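Local coordinates for VP24 (White spot syndrome virus, PDB 5HLJ), which is a major envelope protein of the virus and probably serves a structural role in the virion surface, at residues A[96-101]-A[138-143]; A[34-39]-A[68-73]. One frame throughout, in Å; residues are numbered along the deposited sequence.

Both contacts belong to one mixed beta sheet and show how strands distant in sequence are tied together. After strand 19-28 comes strand 33-42; the chain then passes through strand 48-51 and helix 58-61 before strand 68-72 comes back within side-chain reach of it, and interaction 2 closes that loop of 28 residues. Strand 90-99 follows, and interaction 1 closes a second loop, with 36 residues between its segments, by pairing the end of strand 90-99 with the start of strand 141-151 and the turn before it. The loops lie in series, neither nested nor crossed. Their centres are about 14 Å apart, yet they touch, because strands 68-72 and 90-99 are sheet neighbours: Tyr-98 N lies 2.6 Å from Ile-69 O, probably hydrogen-bonded.

Interaction 1 of 2, residues A[96-101]-A[138-143]; sequences RVYNNT and KKNRIN
Val-97 and Asn-143 form an antiparallel, hydrogen-bonded pair in which Val-97 N donates to Asn-143 O and Asn-143 N to Val-97 O, both at 2.8 Å. Tyr-98 and Ile-142 make the adjoining non-hydrogen-bonded pair, and the strand directions differ by 151°. Residues 138-141 turn the second segment in a type II beta turn, with Asn-140 at the third position taking positive phi (64°). Its N donates to Asn-99 O at 2.8 Å, which holds the turn to the end of the first strand.

Side chains reinforce this junction from both faces. The amide of Asn-143 works in two directions: ND2 donates to Val-97 O (3.2 Å) and also to Lys-138 O, while OD1 accepts from Lys-138 N. The Val-97 carbonyl is thus gripped by two donors of a single residue. Asn-99, in turn, makes an Asx turn, its OD1 accepting from Thr-101 N and from Thr-101 OG1, the latter at 2.8 Å on a lone pair.

On the face that carries Tyr-98 and Ile-142, CG of Tyr-98 stands anti to its backbone N (chi1 -175°), and the ring meets Arg-141 O at its edge, CD1 to O 3.4 Å. Water 1 joins Tyr-98 OH to Asn-140 O. Nearby, Ile-142 CG2 sits over one face of the Arg-96 guanidinium, 3.6 Å from NH2, and the two side chains cross at about a right angle.

Asp-58 of helix 58-61 forms a salt bridge with Arg-96 NH2, and Leu-61 of the same helix packs on Ile-142. In the sheet, strand 90-99 lies between strands 68-72 and 141-151, and Leu-137 of strand 135-137 packs on Val-97 and Asn-143, on the face away from Tyr-98 and Ile-142.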
loop_
_atom_site.group_PDB
_atom_site.type_symbol
_atom_site.label_atom_id
_atom_site.label_comp_id
_atom_site.label_asym_id
_atom_site.label_seq_id
_atom_site.Cartn_x
_atom_site.Cartn_y
_atom_site.Cartn_z
ATOM N N ARG A 96 -16.362 -14.906 -2.759
ATOM C CA ARG A 96 -16.257 -15.888 -3.824
ATOM C C ARG A 96 -16.035 -15.112 -5.109
ATOM O O ARG A 96 -16.776 -14.172 -5.421
ATOM C CB ARG A 96 -17.515 -16.773 -3.898
ATOM C CG ARG A 96 -17.835 -17.531 -2.591
ATOM C CD ARG A 96 -16.931 -18.751 -2.391
ATOM N NE ARG A 96 -17.223 -19.806 -3.370
ATOM C CZ ARG A 96 -16.385 -20.792 -3.678
ATOM N NH1 ARG A 96 -15.197 -20.860 -3.090
ATOM N NH2 ARG A 96 -16.721 -21.700 -4.589
ATOM N N VAL A 97 -14.997 -15.480 -5.842
ATOM C CA VAL A 97 -14.586 -14.712 -6.998
ATOM C C VAL A 97 -14.462 -15.608 -8.212
ATOM O O VAL A 97 -13.637 -16.521 -8.245
ATOM C CB VAL A 97 -13.235 -13.978 -6.760
ATOM C CG1 VAL A 97 -12.841 -13.146 -7.984
ATOM C CG2 VAL A 97 -13.315 -13.090 -5.539
ATOM N N TYR A 98 -15.284 -15.323 -9.220
ATOM C CA TYR A 98 -15.230 -16.048 -10.471
ATOM C C TYR A 98 -14.286 -15.347 -11.440
ATOM O O TYR A 98 -14.547 -14.228 -11.873
ATOM C CB TYR A 98 -16.631 -16.181 -11.079
ATOM C CG TYR A 98 -16.689 -17.023 -12.334
ATOM C CD1 TYR A 98 -15.933 -18.185 -12.447
ATOM C CD2 TYR A 98 -17.530 -16.677 -13.392
ATOM C CE1 TYR A 98 -15.982 -18.962 -13.586
ATOM C CE2 TYR A 98 -17.590 -17.457 -14.541
ATOM C CZ TYR A 98 -16.817 -18.596 -14.632
ATOM O OH TYR A 98 -16.869 -19.381 -15.767
ATOM N N ASN A 99 -13.189 -16.019 -11.767
ATOM C CA ASN A 99 -12.237 -15.537 -12.748
ATOM C C ASN A 99 -12.532 -16.163 -14.102
ATOM O O ASN A 99 -12.162 -17.317 -14.373
ATOM C CB ASN A 99 -10.796 -15.843 -12.316
ATOM C CG ASN A 99 -9.764 -15.428 -13.367
ATOM O OD1 ASN A 99 -10.075 -14.694 -14.308
ATOM N ND2 ASN A 99 -8.525 -15.899 -13.204
ATOM N N ASN A 100 -13.200 -15.391 -14.950
ATOM C CA ASN A 100 -13.527 -15.843 -16.290
ATOM C C ASN A 100 -12.725 -15.073 -17.343
ATOM O O ASN A 100 -13.249 -14.732 -18.395
ATOM C CB ASN A 100 -15.031 -15.698 -16.555
ATOM C CG ASN A 100 -15.522 -16.616 -17.675
ATOM O OD1 ASN A 100 -14.828 -17.555 -18.091
ATOM N ND2 ASN A 100 -16.724 -16.354 -18.152
ATOM N N THR A 101 -11.461 -14.789 -17.034
ATOM C CA THR A 101 -10.514 -14.277 -18.013
ATOM C C THR A 101 -9.709 -15.461 -18.556
ATOM O O THR A 101 -9.945 -16.609 -18.180
ATOM C CB THR A 101 -9.555 -13.206 -17.413
ATOM O OG1 THR A 101 -8.586 -13.832 -16.560
ATOM C CG2 THR A 101 -10.320 -12.159 -16.617
ATOM N N LYS A 138 -7.597 -18.759 -9.723
ATOM C CA LYS A 138 -7.450 -19.667 -10.858
ATOM C C LYS A 138 -8.528 -19.355 -11.903
ATOM O O LYS A 138 -9.676 -19.068 -11.554
ATOM C CB LYS A 138 -7.544 -21.119 -10.390
ATOM C CG LYS A 138 -6.510 -21.504 -9.350
ATOM C CD LYS A 138 -5.122 -21.485 -9.941
ATOM C CE LYS A 138 -4.939 -22.631 -10.931
ATOM N NZ LYS A 138 -3.534 -22.739 -11.406
ATOM N N LYS A 139 -8.156 -19.377 -13.175
ATOM C CA LYS A 139 -9.130 -19.108 -14.229
ATOM C C LYS A 139 -10.123 -20.267 -14.432
ATOM O O LYS A 139 -9.782 -21.430 -14.236
ATOM C CB LYS A 139 -8.417 -18.794 -15.536
ATOM C CG LYS A 139 -7.648 -19.949 -16.134
ATOM C CD LYS A 139 -7.130 -19.551 -17.509
ATOM C CE LYS A 139 -6.485 -20.732 -18.210
ATOM N NZ LYS A 139 -5.533 -21.438 -17.318
ATOM N N ASN A 140 -11.347 -19.915 -14.824
ATOM C CA ASN A 140 -12.453 -20.857 -14.992
ATOM C C ASN A 140 -12.837 -21.503 -13.688
ATOM O O ASN A 140 -13.401 -22.599 -13.666
ATOM C CB ASN A 140 -12.116 -21.939 -16.023
ATOM C CG ASN A 140 -12.066 -21.391 -17.425
ATOM O OD1 ASN A 140 -11.040 -21.475 -18.105
ATOM N ND2 ASN A 140 -13.174 -20.797 -17.862
ATOM N N ARG A 141 -12.532 -20.819 -12.594
ATOM C CA ARG A 141 -12.831 -21.363 -11.294
ATOM C C ARG A 141 -13.415 -20.285 -10.408
ATOM O O ARG A 141 -13.160 -19.095 -10.609
ATOM C CB ARG A 141 -11.573 -21.970 -10.672
ATOM C CG ARG A 141 -11.872 -23.061 -9.666
ATOM C CD ARG A 141 -10.604 -23.599 -9.044
ATOM N NE ARG A 141 -9.711 -24.206 -10.035
ATOM C CZ ARG A 141 -8.513 -24.707 -9.735
ATOM N NH1 ARG A 141 -8.092 -24.677 -8.471
ATOM N NH2 ARG A 141 -7.749 -25.240 -10.688
ATOM N N ILE A 142 -14.244 -20.700 -9.457
ATOM C CA ILE A 142 -14.667 -19.806 -8.399
ATOM C C ILE A 142 -13.693 -19.986 -7.235
ATOM O O ILE A 142 -13.427 -21.106 -6.798
ATOM C CB ILE A 142 -16.111 -20.083 -7.968
ATOM C CG1 ILE A 142 -17.013 -20.151 -9.207
ATOM C CG2 ILE A 142 -16.611 -19.010 -7.014
ATOM C CD1 ILE A 142 -18.466 -20.371 -8.887
ATOM N N ASN A 143 -13.143 -18.876 -6.756
ATOM C CA ASN A 143 -12.083 -18.904 -5.758
ATOM C C ASN A 143 -12.504 -18.224 -4.470
ATOM O O ASN A 143 -13.259 -17.251 -4.490
ATOM C CB ASN A 143 -10.831 -18.210 -6.285
ATOM C CG ASN A 143 -10.394 -18.723 -7.640
ATOM O OD1 ASN A 143 -9.517 -19.591 -7.733
ATOM N ND2 ASN A 143 -10.985 -18.170 -8.707
HETATM O O HOH W 1 -15.747 -21.942 -15.639
#

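Interaction 2 of 2, residues A[34-39]-A[68-73]; sequences FNFVNG and IILTSL
Asn-35 and Phe-36 meet Ser-72 where two strands of a mixed beta sheet, separated in its order by strand 48-51, come together through side chains. The axes of the two short strand segments approach to 6.3 Å and run at 141° to each other, and this contact has no beta bridge; the serine side chain spans the gap instead.

The polar part consists of two hydrogen bonds at one hydroxyl. Ser-72 OG lies between its backbone N and carbonyl carbon (chi1 52°), where it meets both partners: it donates to Asn-35 OD1 at 2.6 Å, tilted 19° from the amide carbonyl plane, and accepts from Phe-36 N at 3.0 Å. Both its donor and acceptor roles are thus used inside a buried contact. Asn-35 ND2 is hydrogen-bonded to Gln-54 OE1.

The apolar part belongs to Phe-36. Its ring presents an edge to the backbone of strand 68-72, with Thr-71 C in the ring plane, while CD2 packs against Ser-72 CB at 3.5 Å. Val-51 and Ile-25, from the neighbouring strands, also touch Phe-36. Two residues before Ser-72, Leu-70 crosses the Phe-36 side chain at about a right angle, and its CD2 meets ring atom CZ of Phe-36 at 3.9 Å.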
loop_
_atom_site.group_PDB
_atom_site.type_symbol
_atom_site.label_atom_id
_atom_site.label_comp_id
_atom_site.label_asym_id
_atom_site.label_seq_id
_atom_site.Cartn_x
_atom_site.Cartn_y
_atom_site.Cartn_z
ATOM N N PHE A 34 -17.243 -8.208 6.301
ATOM C CA PHE A 34 -17.299 -7.066 5.405
ATOM C C PHE A 34 -18.261 -7.440 4.309
ATOM O O PHE A 34 -18.379 -8.604 3.973
ATOM C CB PHE A 34 -15.926 -6.718 4.823
ATOM C CG PHE A 34 -15.093 -5.871 5.718
ATOM C CD1 PHE A 34 -15.421 -4.540 5.933
ATOM C CD2 PHE A 34 -13.977 -6.399 6.347
ATOM C CE1 PHE A 34 -14.647 -3.750 6.756
ATOM C CE2 PHE A 34 -13.203 -5.613 7.177
ATOM C CZ PHE A 34 -13.538 -4.290 7.386
ATOM N N ASN A 35 -18.937 -6.455 3.739
ATOM C CA ASN A 35 -19.921 -6.719 2.700
ATOM C C ASN A 35 -19.740 -5.762 1.519
ATOM O O ASN A 35 -19.664 -4.540 1.709
ATOM C CB ASN A 35 -21.332 -6.601 3.293
ATOM C CG ASN A 35 -22.397 -7.195 2.395
ATOM O OD1 ASN A 35 -22.146 -8.147 1.654
ATOM N ND2 ASN A 35 -23.599 -6.637 2.464
ATOM N N PHE A 36 -19.643 -6.308 0.305
ATOM C CA PHE A 36 -19.486 -5.464 -0.884
ATOM C C PHE A 36 -20.686 -4.545 -1.094
ATOM O O PHE A 36 -21.796 -4.867 -0.683
ATOM C CB PHE A 36 -19.298 -6.302 -2.142
ATOM C CG PHE A 36 -17.959 -6.979 -2.240
ATOM C CD1 PHE A 36 -16.775 -6.232 -2.198
ATOM C CD2 PHE A 36 -17.878 -8.361 -2.417
ATOM C CE1 PHE A 36 -15.537 -6.858 -2.305
ATOM C CE2 PHE A 36 -16.645 -8.995 -2.520
ATOM C CZ PHE A 36 -15.468 -8.233 -2.466
ATOM N N VAL A 37 -20.450 -3.401 -1.729
ATOM C CA VAL A 37 -21.513 -2.650 -2.383
ATOM C C VAL A 37 -21.580 -3.166 -3.814
ATOM O O VAL A 37 -20.557 -3.246 -4.499
ATOM C CB VAL A 37 -21.249 -1.130 -2.366
ATOM C CG1 VAL A 37 -22.241 -0.403 -3.267
ATOM C CG2 VAL A 37 -21.299 -0.596 -0.941
ATOM N N ASN A 38 -22.761 -3.556 -4.275
ATOM C CA ASN A 38 -22.862 -4.135 -5.619
ATOM C C ASN A 38 -22.709 -3.050 -6.675
ATOM O O ASN A 38 -22.967 -1.873 -6.402
ATOM C CB ASN A 38 -24.185 -4.882 -5.796
ATOM C CG ASN A 38 -25.384 -3.987 -5.598
ATOM O OD1 ASN A 38 -25.706 -3.603 -4.471
ATOM N ND2 ASN A 38 -26.059 -3.650 -6.694
ATOM N N GLY A 39 -22.271 -3.441 -7.868
ATOM C CA GLY A 39 -22.000 -2.486 -8.925
ATOM C C GLY A 39 -20.995 -3.081 -9.882
ATOM O O GLY A 39 -20.735 -4.287 -9.839
ATOM N N ILE A 68 -14.846 -10.873 -14.357
ATOM C CA ILE A 68 -14.488 -11.262 -12.998
ATOM C C ILE A 68 -15.698 -10.957 -12.114
ATOM O O ILE A 68 -16.167 -9.814 -12.088
ATOM C CB ILE A 68 -13.235 -10.501 -12.486
ATOM C CG1 ILE A 68 -12.015 -10.812 -13.352
ATOM C CG2 ILE A 68 -12.944 -10.848 -11.058
ATOM C CD1 ILE A 68 -10.818 -9.922 -13.062
ATOM N N ILE A 69 -16.220 -11.972 -11.423
ATOM C CA ILE A 69 -17.456 -11.824 -10.664
ATOM C C ILE A 69 -17.190 -12.068 -9.193
ATOM O O ILE A 69 -16.630 -13.106 -8.818
ATOM C CB ILE A 69 -18.562 -12.820 -11.135
ATOM C CG1 ILE A 69 -18.486 -13.061 -12.640
ATOM C CG2 ILE A 69 -19.956 -12.334 -10.713
ATOM C CD1 ILE A 69 -18.833 -11.846 -13.476
ATOM N N LEU A 70 -17.615 -11.134 -8.352
ATOM C CA LEU A 70 -17.380 -11.248 -6.929
ATOM C C LEU A 70 -18.680 -11.214 -6.145
ATOM O O LEU A 70 -19.619 -10.508 -6.519
ATOM C CB LEU A 70 -16.477 -10.120 -6.432
ATOM C CG LEU A 70 -15.103 -9.891 -7.055
ATOM C CD1 LEU A 70 -15.194 -8.994 -8.279
ATOM C CD2 LEU A 70 -14.208 -9.276 -6.007
ATOM N N THR A 71 -18.716 -11.967 -5.045
ATOM C CA THR A 71 -19.777 -11.848 -4.053
ATOM C C THR A 71 -19.173 -12.002 -2.649
ATOM O O THR A 71 -18.261 -12.797 -2.440
ATOM C CB THR A 71 -20.909 -12.904 -4.278
ATOM O OG1 THR A 71 -21.959 -12.695 -3.332
ATOM C CG2 THR A 71 -20.380 -14.330 -4.125
ATOM N N SER A 72 -19.652 -11.213 -1.699
ATOM C CA SER A 72 -19.285 -11.408 -0.307
ATOM C C SER A 72 -20.367 -12.237 0.375
ATOM O O SER A 72 -21.558 -12.025 0.133
ATOM C CB SER A 72 -19.088 -10.069 0.401
ATOM O OG SER A 72 -20.206 -9.220 0.227
ATOM N N LEU A 73 -19.949 -13.205 1.188
ATOM C CA LEU A 73 -20.879 -14.089 1.897
ATOM C C LEU A 73 -21.006 -13.655 3.346
ATOM O O LEU A 73 -20.056 -13.155 3.945
ATOM C CB LEU A 73 -20.436 -15.563 1.821
ATOM C CG LEU A 73 -20.205 -16.175 0.434
ATOM C CD1 LEU A 73 -20.040 -17.701 0.504
ATOM C CD2 LEU A 73 -21.305 -15.784 -0.556
#